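Local coordinates for protein type II restriction enzyme ngomi (Neisseria gonorrhoeae, PDB 1FIU) that recognises the double-stranded DNA sequence 5'-GCCGGC-3' and, as a magnesium-dependent homotetrameric endonuclease, cleaves it after the first G, at residues Gln110-Leu114 and Asn208-Pro214; Val143-Leu147 and Asn176-Leu180; Ala195-Arg199 and Ser229-Leu233; Ala198-Leu203 and Thr235-Asp239. Numbering follows the deposited sequence.

Contact 1: residues Gln110-Leu114 and Asn208-Pro214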
loop_
_atom_site.group_PDB
_atom_site.type_symbol
_atom_site.label_atom_id
_atom_site.label_comp_id
_atom_site.label_asym_id
_atom_site.label_seq_id
_atom_site.Cartn_x
_atom_site.Cartn_y
_atom_site.Cartn_z
ATOM N N GLN I 110 -14.131 -3.660 -13.507
ATOM C CA GLN I 110 -12.967 -3.809 -12.657
ATOM C C GLN I 110 -13.248 -4.205 -11.227
ATOM O O GLN I 110 -12.330 -4.602 -10.522
ATOM C CB GLN I 110 -12.127 -2.522 -12.640
ATOM C CG GLN I 110 -11.841 -1.964 -14.014
ATOM C CD GLN I 110 -12.743 -0.803 -14.328
ATOM O OE1 GLN I 110 -13.972 -0.951 -14.418
ATOM N NE2 GLN I 110 -12.142 0.386 -14.461
ATOM N N TYR I 111 -14.507 -4.110 -10.787
ATOM C CA TYR I 111 -14.848 -4.447 -9.402
ATOM C C TYR I 111 -16.022 -5.429 -9.264
ATOM O O TYR I 111 -16.547 -5.625 -8.157
ATOM C CB TYR I 111 -15.186 -3.160 -8.638
ATOM C CG TYR I 111 -14.044 -2.145 -8.658
ATOM C CD1 TYR I 111 -14.010 -1.125 -9.606
ATOM C CD2 TYR I 111 -12.947 -2.298 -7.808
ATOM C CE1 TYR I 111 -12.895 -0.267 -9.714
ATOM C CE2 TYR I 111 -11.814 -1.450 -7.914
ATOM C CZ TYR I 111 -11.808 -0.454 -8.862
ATOM O OH TYR I 111 -10.701 0.341 -9.012
ATOM N N ALA I 112 -16.390 -6.066 -10.365
ATOM C CA ALA I 112 -17.537 -6.995 -10.343
ATOM C C ALA I 112 -17.359 -8.152 -9.368
ATOM O O ALA I 112 -18.345 -8.682 -8.854
ATOM C CB ALA I 112 -17.787 -7.525 -11.746
ATOM N N HIS I 113 -16.119 -8.558 -9.102
ATOM C CA HIS I 113 -15.883 -9.652 -8.169
ATOM C C HIS I 113 -16.238 -9.344 -6.720
ATOM O O HIS I 113 -16.289 -10.251 -5.903
ATOM C CB HIS I 113 -14.411 -10.094 -8.207
ATOM C CG HIS I 113 -13.446 -8.977 -7.949
ATOM N ND1 HIS I 113 -13.288 -7.935 -8.833
ATOM C CD2 HIS I 113 -12.587 -8.740 -6.925
ATOM C CE1 HIS I 113 -12.371 -7.102 -8.374
ATOM N NE2 HIS I 113 -11.929 -7.565 -7.221
ATOM N N LEU I 114 -16.460 -8.076 -6.383
ATOM C CA LEU I 114 -16.814 -7.750 -5.016
ATOM C C LEU I 114 -18.186 -8.343 -4.667
ATOM O O LEU I 114 -18.461 -8.638 -3.502
ATOM C CB LEU I 114 -16.792 -6.235 -4.806
ATOM C CG LEU I 114 -15.387 -5.613 -4.921
ATOM C CD1 LEU I 114 -15.500 -4.148 -4.553
ATOM C CD2 LEU I 114 -14.382 -6.316 -4.019
ATOM N N ASN I 208 -8.221 -3.235 -5.062
ATOM C CA ASN I 208 -9.160 -4.271 -5.519
ATOM C C ASN I 208 -9.444 -4.346 -7.012
ATOM O O ASN I 208 -10.283 -5.138 -7.452
ATOM C CB ASN I 208 -10.486 -4.094 -4.754
ATOM C CG ASN I 208 -10.326 -4.403 -3.289
ATOM O OD1 ASN I 208 -10.139 -5.561 -2.919
ATOM N ND2 ASN I 208 -10.338 -3.372 -2.446
ATOM N N ARG I 209 -8.759 -3.536 -7.807
ATOM C CA ARG I 209 -9.051 -3.509 -9.236
ATOM C C ARG I 209 -8.567 -4.680 -10.071
ATOM O O ARG I 209 -7.548 -5.305 -9.771
ATOM C CB ARG I 209 -8.434 -2.266 -9.888
ATOM C CG ARG I 209 -6.907 -2.401 -10.087
ATOM C CD ARG I 209 -6.275 -1.095 -10.610
ATOM N NE ARG I 209 -4.895 -1.311 -11.050
ATOM C CZ ARG I 209 -3.825 -1.376 -10.250
ATOM N NH1 ARG I 209 -3.932 -1.225 -8.930
ATOM N NH2 ARG I 209 -2.614 -1.607 -10.784
ATOM N N LYS I 210 -9.327 -4.952 -11.128
ATOM C CA LYS I 210 -8.929 -5.935 -12.137
ATOM C C LYS I 210 -9.077 -5.092 -13.392
ATOM O O LYS I 210 -10.195 -4.829 -13.855
ATOM C CB LYS I 210 -9.870 -7.143 -12.141
ATOM C CG LYS I 210 -9.732 -7.959 -10.880
ATOM C CD LYS I 210 -10.532 -9.259 -11.010
ATOM C CE LYS I 210 -10.398 -10.080 -9.759
ATOM N NZ LYS I 210 -11.168 -11.381 -9.907
ATOM N N GLY I 211 -7.957 -4.636 -13.937
ATOM C CA GLY I 211 -7.982 -3.775 -15.103
ATOM C C GLY I 211 -7.369 -2.418 -14.753
ATOM O O GLY I 211 -6.809 -2.293 -13.659
ATOM N N ARG I 212 -7.455 -1.430 -15.657
ATOM C CA ARG I 212 -6.854 -0.112 -15.397
ATOM C C ARG I 212 -7.613 0.646 -14.307
ATOM O O ARG I 212 -8.826 0.652 -14.260
ATOM C CB ARG I 212 -6.804 0.765 -16.664
ATOM C CG ARG I 212 -5.903 2.037 -16.461
ATOM C CD ARG I 212 -5.853 2.991 -17.673
ATOM N NE ARG I 212 -5.021 4.160 -17.375
ATOM C CZ ARG I 212 -4.782 5.184 -18.201
ATOM N NH1 ARG I 212 -5.311 5.223 -19.420
ATOM N NH2 ARG I 212 -3.993 6.187 -17.800
ATOM N N LEU I 213 -6.862 1.285 -13.427
ATOM C CA LEU I 213 -7.454 2.065 -12.355
ATOM C C LEU I 213 -8.229 3.229 -12.934
ATOM O O LEU I 213 -7.773 3.862 -13.889
ATOM C CB LEU I 213 -6.331 2.659 -11.499
ATOM C CG LEU I 213 -6.770 3.348 -10.191
ATOM C CD1 LEU I 213 -7.310 2.315 -9.219
ATOM C CD2 LEU I 213 -5.551 4.030 -9.566
ATOM N N PRO I 214 -9.430 3.501 -12.396
ATOM C CA PRO I 214 -10.236 4.640 -12.871
ATOM C C PRO I 214 -9.522 5.935 -12.463
ATOM O O PRO I 214 -8.609 5.922 -11.641
ATOM C CB PRO I 214 -11.514 4.567 -12.033
ATOM C CG PRO I 214 -11.608 3.114 -11.575
ATOM C CD PRO I 214 -10.139 2.691 -11.389
HETATM O O HOH W 1 -9.866 -7.697 -4.989
#

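Contact 2: residues Val143-Leu147 and Asn176-Leu180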
loop_
_atom_site.group_PDB
_atom_site.type_symbol
_atom_site.label_atom_id
_atom_site.label_comp_id
_atom_site.label_asym_id
_atom_site.label_seq_id
_atom_site.Cartn_x
_atom_site.Cartn_y
_atom_site.Cartn_z
ATOM N N VAL I 143 -18.144 8.163 -13.506
ATOM C CA VAL I 143 -18.232 8.271 -14.963
ATOM C C VAL I 143 -17.978 6.841 -15.422
ATOM O O VAL I 143 -17.060 6.195 -14.938
ATOM C CB VAL I 143 -17.155 9.179 -15.586
ATOM C CG1 VAL I 143 -17.363 9.282 -17.112
ATOM C CG2 VAL I 143 -17.240 10.572 -14.961
ATOM N N THR I 144 -18.823 6.335 -16.324
ATOM C CA THR I 144 -18.672 4.968 -16.820
ATOM C C THR I 144 -18.684 4.941 -18.342
ATOM O O THR I 144 -19.185 5.876 -18.983
ATOM C CB THR I 144 -19.805 4.062 -16.286
ATOM O OG1 THR I 144 -21.069 4.564 -16.737
ATOM C CG2 THR I 144 -19.812 4.072 -14.749
ATOM N N ARG I 145 -18.118 3.874 -18.910
ATOM C CA ARG I 145 -18.062 3.694 -20.369
ATOM C C ARG I 145 -18.788 2.402 -20.722
ATOM O O ARG I 145 -18.456 1.345 -20.208
ATOM C CB ARG I 145 -16.611 3.569 -20.864
ATOM C CG ARG I 145 -16.499 3.694 -22.390
ATOM C CD ARG I 145 -15.094 3.508 -22.892
ATOM N NE ARG I 145 -15.045 3.618 -24.350
ATOM C CZ ARG I 145 -13.924 3.666 -25.059
ATOM N NH1 ARG I 145 -12.744 3.614 -24.444
ATOM N NH2 ARG I 145 -13.974 3.773 -26.390
ATOM N N ASN I 146 -19.782 2.503 -21.602
ATOM C CA ASN I 146 -20.502 1.329 -22.057
ATOM C C ASN I 146 -19.637 0.579 -23.058
ATOM O O ASN I 146 -18.764 1.155 -23.700
ATOM C CB ASN I 146 -21.818 1.754 -22.709
ATOM C CG ASN I 146 -22.867 2.143 -21.688
ATOM O OD1 ASN I 146 -23.808 2.886 -21.998
ATOM N ND2 ASN I 146 -22.730 1.628 -20.468
ATOM N N LEU I 147 -19.886 -0.718 -23.189
ATOM C CA LEU I 147 -19.091 -1.546 -24.084
ATOM C C LEU I 147 -19.423 -1.300 -25.542
ATOM O O LEU I 147 -20.431 -0.670 -25.856
ATOM C CB LEU I 147 -19.274 -3.000 -23.693
ATOM C CG LEU I 147 -19.020 -3.230 -22.197
ATOM C CD1 LEU I 147 -19.108 -4.710 -21.908
ATOM C CD2 LEU I 147 -17.625 -2.706 -21.775
ATOM N N ASN I 176 -20.075 -9.534 -19.992
ATOM C CA ASN I 176 -19.378 -8.356 -19.519
ATOM C C ASN I 176 -20.205 -7.105 -19.185
ATOM O O ASN I 176 -21.254 -6.846 -19.771
ATOM C CB ASN I 176 -18.298 -8.014 -20.529
ATOM C CG ASN I 176 -17.346 -6.985 -20.012
ATOM O OD1 ASN I 176 -17.307 -6.721 -18.807
ATOM N ND2 ASN I 176 -16.562 -6.396 -20.907
ATOM N N MET I 177 -19.667 -6.314 -18.256
ATOM C CA MET I 177 -20.302 -5.098 -17.739
ATOM C C MET I 177 -19.606 -3.811 -18.176
ATOM O O MET I 177 -18.502 -3.854 -18.717
ATOM C CB MET I 177 -20.298 -5.167 -16.216
ATOM C CG MET I 177 -21.009 -6.396 -15.660
ATOM S SD MET I 177 -20.196 -7.014 -14.166
ATOM C CE MET I 177 -18.734 -7.774 -14.915
ATOM N N PRO I 178 -20.241 -2.645 -17.928
ATOM C CA PRO I 178 -19.613 -1.379 -18.321
ATOM C C PRO I 178 -18.336 -1.175 -17.512
ATOM O O PRO I 178 -18.144 -1.810 -16.489
ATOM C CB PRO I 178 -20.655 -0.331 -17.958
ATOM C CG PRO I 178 -21.936 -1.088 -17.943
ATOM C CD PRO I 178 -21.575 -2.408 -17.350
ATOM N N LEU I 179 -17.495 -0.269 -17.981
ATOM C CA LEU I 179 -16.224 0.043 -17.319
ATOM C C LEU I 179 -16.335 1.309 -16.471
ATOM O O LEU I 179 -16.986 2.273 -16.861
ATOM C CB LEU I 179 -15.138 0.252 -18.380
ATOM C CG LEU I 179 -14.707 -1.028 -19.125
ATOM C CD1 LEU I 179 -14.212 -0.691 -20.533
ATOM C CD2 LEU I 179 -13.604 -1.728 -18.304
ATOM N N LEU I 180 -15.706 1.288 -15.296
ATOM C CA LEU I 180 -15.703 2.467 -14.424
ATOM C C LEU I 180 -14.557 3.356 -14.929
ATOM O O LEU I 180 -13.392 2.953 -14.905
ATOM C CB LEU I 180 -15.492 2.059 -12.956
ATOM C CG LEU I 180 -15.451 3.241 -11.967
ATOM C CD1 LEU I 180 -16.740 4.056 -12.098
ATOM C CD2 LEU I 180 -15.258 2.729 -10.534
#

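Contact 3: residues Ala195-Arg199 and Ser229-Leu233. With nucleotides of chain D.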
loop_
_atom_site.group_PDB
_atom_site.type_symbol
_atom_site.label_atom_id
_atom_site.label_comp_id
_atom_site.label_asym_id
_atom_site.label_seq_id
_atom_site.Cartn_x
_atom_site.Cartn_y
_atom_site.Cartn_z
ATOM N N ALA I 195 -11.721 14.614 5.829
ATOM C CA ALA I 195 -11.331 14.599 4.426
ATOM C C ALA I 195 -10.552 13.345 4.046
ATOM O O ALA I 195 -10.410 13.026 2.863
ATOM C CB ALA I 195 -10.492 15.859 4.093
ATOM N N GLN I 196 -10.050 12.633 5.050
ATOM C CA GLN I 196 -9.229 11.451 4.782
ATOM C C GLN I 196 -9.994 10.270 4.214
ATOM O O GLN I 196 -9.374 9.301 3.741
ATOM C CB GLN I 196 -8.463 11.022 6.050
ATOM C CG GLN I 196 -7.596 12.151 6.635
ATOM C CD GLN I 196 -6.727 12.871 5.603
ATOM O OE1 GLN I 196 -6.056 12.248 4.784
ATOM N NE2 GLN I 196 -6.731 14.196 5.646
ATOM N N ASN I 197 -11.319 10.309 4.259
ATOM C CA ASN I 197 -12.059 9.197 3.657
ATOM C C ASN I 197 -11.841 9.171 2.133
ATOM O O ASN I 197 -12.032 8.120 1.515
ATOM C CB ASN I 197 -13.560 9.194 4.016
ATOM C CG ASN I 197 -14.356 10.396 3.463
ATOM O OD1 ASN I 197 -13.676 11.428 3.002
ATOM N ND2 ASN I 197 -15.618 10.373 3.488
ATOM N N ALA I 198 -11.382 10.284 1.528
ATOM C CA ALA I 198 -11.090 10.295 0.081
ATOM C C ALA I 198 -9.857 9.408 -0.155
ATOM O O ALA I 198 -9.742 8.735 -1.183
ATOM C CB ALA I 198 -10.822 11.731 -0.410
ATOM N N ARG I 199 -8.938 9.400 0.806
ATOM C CA ARG I 199 -7.759 8.569 0.682
ATOM C C ARG I 199 -8.068 7.091 0.874
ATOM O O ARG I 199 -7.534 6.239 0.137
ATOM C CB ARG I 199 -6.662 8.987 1.690
ATOM C CG ARG I 199 -6.040 10.358 1.420
ATOM C CD ARG I 199 -4.854 10.643 2.362
ATOM N NE ARG I 199 -4.479 12.064 2.423
ATOM C CZ ARG I 199 -3.600 12.675 1.640
ATOM N NH1 ARG I 199 -2.955 12.011 0.681
ATOM N NH2 ARG I 199 -3.335 13.964 1.835
ATOM N N SER I 229 -4.997 21.396 1.416
ATOM C CA SER I 229 -3.755 20.625 1.460
ATOM C C SER I 229 -3.855 19.299 2.211
ATOM O O SER I 229 -3.065 18.384 1.940
ATOM C CB SER I 229 -2.601 21.480 2.046
ATOM O OG SER I 229 -2.666 21.530 3.471
ATOM N N SER I 230 -4.826 19.187 3.125
ATOM C CA SER I 230 -4.991 17.959 3.899
ATOM C C SER I 230 -5.381 16.767 3.003
ATOM O O SER I 230 -5.236 15.636 3.413
ATOM C CB SER I 230 -6.013 18.131 5.036
ATOM O OG SER I 230 -7.332 18.316 4.565
ATOM N N ILE I 231 -5.904 17.034 1.812
ATOM C CA ILE I 231 -6.197 15.933 0.881
ATOM C C ILE I 231 -5.370 16.055 -0.417
ATOM O O ILE I 231 -5.054 15.042 -1.043
ATOM C CB ILE I 231 -7.732 15.845 0.582
ATOM C CG1 ILE I 231 -8.054 14.606 -0.273
ATOM C CG2 ILE I 231 -8.210 17.105 -0.094
ATOM C CD1 ILE I 231 -7.810 13.259 0.443
ATOM N N ALA I 232 -4.968 17.277 -0.802
ATOM C CA ALA I 232 -4.212 17.462 -2.036
ATOM C C ALA I 232 -2.733 17.077 -1.954
ATOM O O ALA I 232 -2.156 16.551 -2.918
ATOM C CB ALA I 232 -4.327 18.917 -2.513
ATOM N N LEU I 233 -2.096 17.331 -0.815
ATOM C CA LEU I 233 -0.670 16.984 -0.724
ATOM C C LEU I 233 -0.436 15.485 -0.651
ATOM O O LEU I 233 -1.253 14.750 -0.128
ATOM C CB LEU I 233 -0.029 17.659 0.504
ATOM C CG LEU I 233 0.035 19.184 0.474
ATOM C CD1 LEU I 233 0.641 19.632 1.817
ATOM C CD2 LEU I 233 0.859 19.708 -0.685
ATOM O OP3 DC D 1 -19.327 10.364 2.395
ATOM P P DC D 1 -18.964 11.785 2.035
ATOM O OP1 DC D 1 -17.721 12.296 2.742
ATOM O OP2 DC D 1 -18.964 12.047 0.547
ATOM O "O5'" DC D 1 -20.170 12.718 2.615
ATOM C "C5'" DC D 1 -21.278 13.069 1.785
ATOM C "C4'" DC D 1 -22.050 14.208 2.402
ATOM O "O4'" DC D 1 -22.776 13.690 3.550
ATOM C "C3'" DC D 1 -21.177 15.327 2.957
ATOM O "O3'" DC D 1 -21.025 16.375 2.031
ATOM C "C2'" DC D 1 -21.911 15.804 4.204
ATOM C "C1'" DC D 1 -22.824 14.664 4.601
ATOM N N1 DC D 1 -22.308 14.016 5.832
ATOM C C2 DC D 1 -22.796 14.437 7.062
ATOM O O2 DC D 1 -23.600 15.371 7.085
ATOM N N3 DC D 1 -22.374 13.816 8.202
ATOM C C4 DC D 1 -21.477 12.829 8.130
ATOM N N4 DC D 1 -21.094 12.243 9.271
ATOM C C5 DC D 1 -20.935 12.395 6.881
ATOM C C6 DC D 1 -21.372 13.015 5.768
#

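Contact 4: residues Ala198-Leu203 and Thr235-Asp239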
loop_
_atom_site.group_PDB
_atom_site.type_symbol
_atom_site.label_atom_id
_atom_site.label_comp_id
_atom_site.label_asym_id
_atom_site.label_seq_id
_atom_site.Cartn_x
_atom_site.Cartn_y
_atom_site.Cartn_z
ATOM N N ALA I 198 -11.382 10.284 1.528
ATOM C CA ALA I 198 -11.090 10.295 0.081
ATOM C C ALA I 198 -9.857 9.408 -0.155
ATOM O O ALA I 198 -9.742 8.735 -1.183
ATOM C CB ALA I 198 -10.822 11.731 -0.410
ATOM N N ARG I 199 -8.938 9.400 0.806
ATOM C CA ARG I 199 -7.759 8.569 0.682
ATOM C C ARG I 199 -8.068 7.091 0.874
ATOM O O ARG I 199 -7.534 6.239 0.137
ATOM C CB ARG I 199 -6.662 8.987 1.690
ATOM C CG ARG I 199 -6.040 10.358 1.420
ATOM C CD ARG I 199 -4.854 10.643 2.362
ATOM N NE ARG I 199 -4.479 12.064 2.423
ATOM C CZ ARG I 199 -3.600 12.675 1.640
ATOM N NH1 ARG I 199 -2.955 12.011 0.681
ATOM N NH2 ARG I 199 -3.335 13.964 1.835
ATOM N N SER I 200 -8.908 6.752 1.854
ATOM C CA SER I 200 -9.204 5.350 2.068
ATOM C C SER I 200 -10.031 4.792 0.915
ATOM O O SER I 200 -9.813 3.641 0.488
ATOM C CB SER I 200 -9.894 5.139 3.420
ATOM O OG SER I 200 -11.072 5.909 3.504
ATOM N N GLU I 201 -10.938 5.606 0.373
ATOM C CA GLU I 201 -11.736 5.138 -0.759
ATOM C C GLU I 201 -10.820 4.963 -1.971
ATOM O O GLU I 201 -10.944 3.977 -2.708
ATOM C CB GLU I 201 -12.909 6.106 -1.009
ATOM C CG GLU I 201 -14.035 5.831 0.012
ATOM C CD GLU I 201 -15.226 6.801 -0.047
ATOM O OE1 GLU I 201 -15.724 7.079 -1.164
ATOM O OE2 GLU I 201 -15.671 7.261 1.037
ATOM N N GLY I 202 -9.882 5.885 -2.171
ATOM C CA GLY I 202 -8.947 5.752 -3.283
ATOM C C GLY I 202 -8.105 4.493 -3.145
ATOM O O GLY I 202 -7.881 3.789 -4.134
ATOM N N LEU I 203 -7.651 4.173 -1.929
ATOM C CA LEU I 203 -6.838 2.971 -1.749
ATOM C C LEU I 203 -7.628 1.709 -2.003
ATOM O O LEU I 203 -7.069 0.719 -2.497
ATOM C CB LEU I 203 -6.197 2.928 -0.358
ATOM C CG LEU I 203 -4.972 3.855 -0.331
ATOM C CD1 LEU I 203 -4.569 4.144 1.098
ATOM C CD2 LEU I 203 -3.824 3.201 -1.110
ATOM N N THR I 235 0.992 11.729 -2.646
ATOM C CA THR I 235 0.578 10.968 -3.827
ATOM C C THR I 235 0.303 9.525 -3.462
ATOM O O THR I 235 0.708 9.050 -2.397
ATOM C CB THR I 235 1.687 10.968 -4.921
ATOM O OG1 THR I 235 2.899 10.442 -4.374
ATOM C CG2 THR I 235 1.940 12.378 -5.433
ATOM N N GLY I 236 -0.399 8.827 -4.359
ATOM C CA GLY I 236 -0.683 7.414 -4.158
ATOM C C GLY I 236 -2.147 7.013 -4.059
ATOM O O GLY I 236 -2.525 5.880 -4.404
ATOM N N GLU I 237 -2.967 7.927 -3.568
ATOM C CA GLU I 237 -4.408 7.656 -3.414
ATOM C C GLU I 237 -5.274 8.483 -4.355
ATOM O O GLU I 237 -6.157 7.949 -5.031
ATOM C CB GLU I 237 -4.858 7.979 -1.988
ATOM C CG GLU I 237 -4.123 7.270 -0.861
ATOM C CD GLU I 237 -2.968 8.067 -0.254
ATOM O OE1 GLU I 237 -2.910 9.324 -0.341
ATOM O OE2 GLU I 237 -2.104 7.408 0.342
ATOM N N ILE I 238 -4.997 9.784 -4.384
ATOM C CA ILE I 238 -5.724 10.778 -5.153
ATOM C C ILE I 238 -4.916 11.270 -6.348
ATOM O O ILE I 238 -3.763 11.738 -6.196
ATOM C CB ILE I 238 -6.064 11.986 -4.218
ATOM C CG1 ILE I 238 -6.820 11.487 -2.983
ATOM C CG2 ILE I 238 -6.843 13.059 -4.962
ATOM C CD1 ILE I 238 -8.044 10.705 -3.257
ATOM N N ASP I 239 -5.503 11.188 -7.540
ATOM C CA ASP I 239 -4.795 11.639 -8.743
ATOM C C ASP I 239 -4.505 13.140 -8.715
ATOM O O ASP I 239 -3.391 13.571 -9.031
ATOM C CB ASP I 239 -5.610 11.369 -10.016
ATOM C CG ASP I 239 -5.856 9.881 -10.277
ATOM O OD1 ASP I 239 -5.340 9.029 -9.541
ATOM O OD2 ASP I 239 -6.586 9.595 -11.236
#

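Contact 1: residues Gln110-Leu114 and Asn208-Pro214
In the PDDEXK nuclease fold, the connection leaving helix 197-208 for strand 215-220 passes over residues 110-114, at the start of helix 113-121. Hydrogen bonds join the segments through Q110. K210 N donates to Q110 O (3.1 Å), and a weak bond runs from Q110 NE2 to R212 O (3.3 Å); the same amide nitrogen also reaches L180 O on strand 179-187. Between these bonds G211 passes close to the Q110 side chain, where a CB would lie tight against Q110 CG. Apolar packing centres on Y111, whose ring edge meets P214, with CE1 4.1 Å from P214 CG, while its hydroxyl hydrogen-bonds L205 O. K210 NZ forms a salt bridge with E126 of the third subunit, and R209, whose NH1 bonds V206 O, one with D239 of the second. The lysine's aliphatic chain makes a CH-pi contact: K210 CE sits 3.6 Å from the centroid of the H113 ring, 5° off its normal. A water links H113 NE2 and N208 OD1, 3.0 Å from each.

Contact 2: residues Val143-Leu147 and Asn176-Leu180
L147 lays its isobutyl group over the segment 176-180, covering the backbone of M177 and P178: CD1 lies 3.4 Å from M177 O and 3.2 Å from N176 ND2, while CD2 is 4.2 Å from both P178 CA and L179 CD1. This leucine has the largest area covered in the contact and extends the packing past the point where regular pairing ends. The pairing itself is antiparallel. R145 and L179 form a hydrogen-bonded pair, with R145 N to L179 O at 2.8 Å and L179 N to R145 O at 2.9 Å, both nearly straight. P178 has no amide hydrogen to offer, and its ring lies instead beside N146, with P178 CG 3.8 Å from N146 ND2. T144 and L180 make the adjoining non-hydrogen-bonded pair, their CA atoms 4.6 Å apart; the T144 CA comes within 3.2 Å of L179 O in a CA-H...O contact, and T144 CG2 packs on L180 CD1 at 4.1 Å. R145 and L179 occupy the other face, where the R145 guanidinium runs on to the second subunit and hydrogen-bonds V286 O. The contact thus joins the end of strand 141-145 to the beginning of strand 179-187 in the central mixed sheet, with strand 92-96 flanking 141-145 on its far side and strand 215-220 following 179-187.

Contact 3: residues Ala195-Arg199 and Ser229-Leu233
Beside the magnesium site, residues 195-199, leading into helix 197-208, face the cleaved DNA through one residue and the end of helix 225-232 through others. N197 ND2 donates to OP1 of the 5'-phosphate of DC1 in chain D at 2.9 Å, and its OD1 accepts from K187. The CB of A198 comes within 3.5 Å of I231 CD1, whose side chain also approaches A195 O. Such packing of two helices that flank strand 215-220 in the chain belongs to the alpha/beta core of the PDDEXK fold, where the metal ligands D140, just ahead of strand 141-145, and C186, on strand 179-187, lie. Beyond the apolar patch, carbonyls near the carboxy-terminal end of helix 225-232 are met by side-chain donors. S230 O accepts from both Q196 NE2 and R199 NH2, each at 3.0 Å. R199 NH2 also donates to L233 O (3.0 Å), with a weaker bond from NH1. R199 NE donates to Q196 OE1 (2.8 Å), and NH1 makes a salt bridge to E237.

Contact 4: residues Ala198-Leu203 and Thr235-Asp239
Against helix 197-208 of the PDDEXK nuclease core lies the loop that leads from helix 225-232 into strand 240-243. T235, where the segment begins, points away from the helix and hydrogen-bonds R207 O of the second subunit. G236 has a phi of 119°, where a CB would be jammed against the preceding carbonyl O; its own carbonyl O is 4.4 Å from L203 CD2. E237 carries the largest covered area and points toward the helix. Its OE1 accepts a salt-bridging hydrogen bond from R199 NH1 at 2.9 Å, the guanidinium also being bonded through NE to Q196 OE1. E237 CG packs 3.6 Å from L203 CG, and OE2 forms a second salt bridge with R207 of the fourth subunit. Across from its backbone stands G202, with CA 4.0 Å from E237 O; a CB there would clash with that oxygen. I238 packs its CD1 against the helix, 3.3 Å from A198 O and 4.1 Å from A198 CB. D239, out of the helix's reach, makes a salt bridge from OD1 to R209 NH2 of the second subunit.

Contacts 3 and 4 start from the same turn of helix 197-208 and share A198 and R199; their centres are 8 Å apart, and I231 CD1 meets I238 CG1 at 4.0 Å. The A198 side chain lies about 7 Å from a bound magnesium ion, placing this pair beside the active site. The second segment of contact 1, 208-214, leaves the other end of the same helix. Contact 1 touches contact 2, 11 Å away between centres, where A112 CB packs 3.3 Å from M177 CE. Contact 2 lies farther from the metal than contacts 3 and 4: the L180 side chain is about 13 Å from magnesium, although strand 179-187 runs on to the metal ligand C186. Contacts 1, 2 and 4 all reach the second subunit.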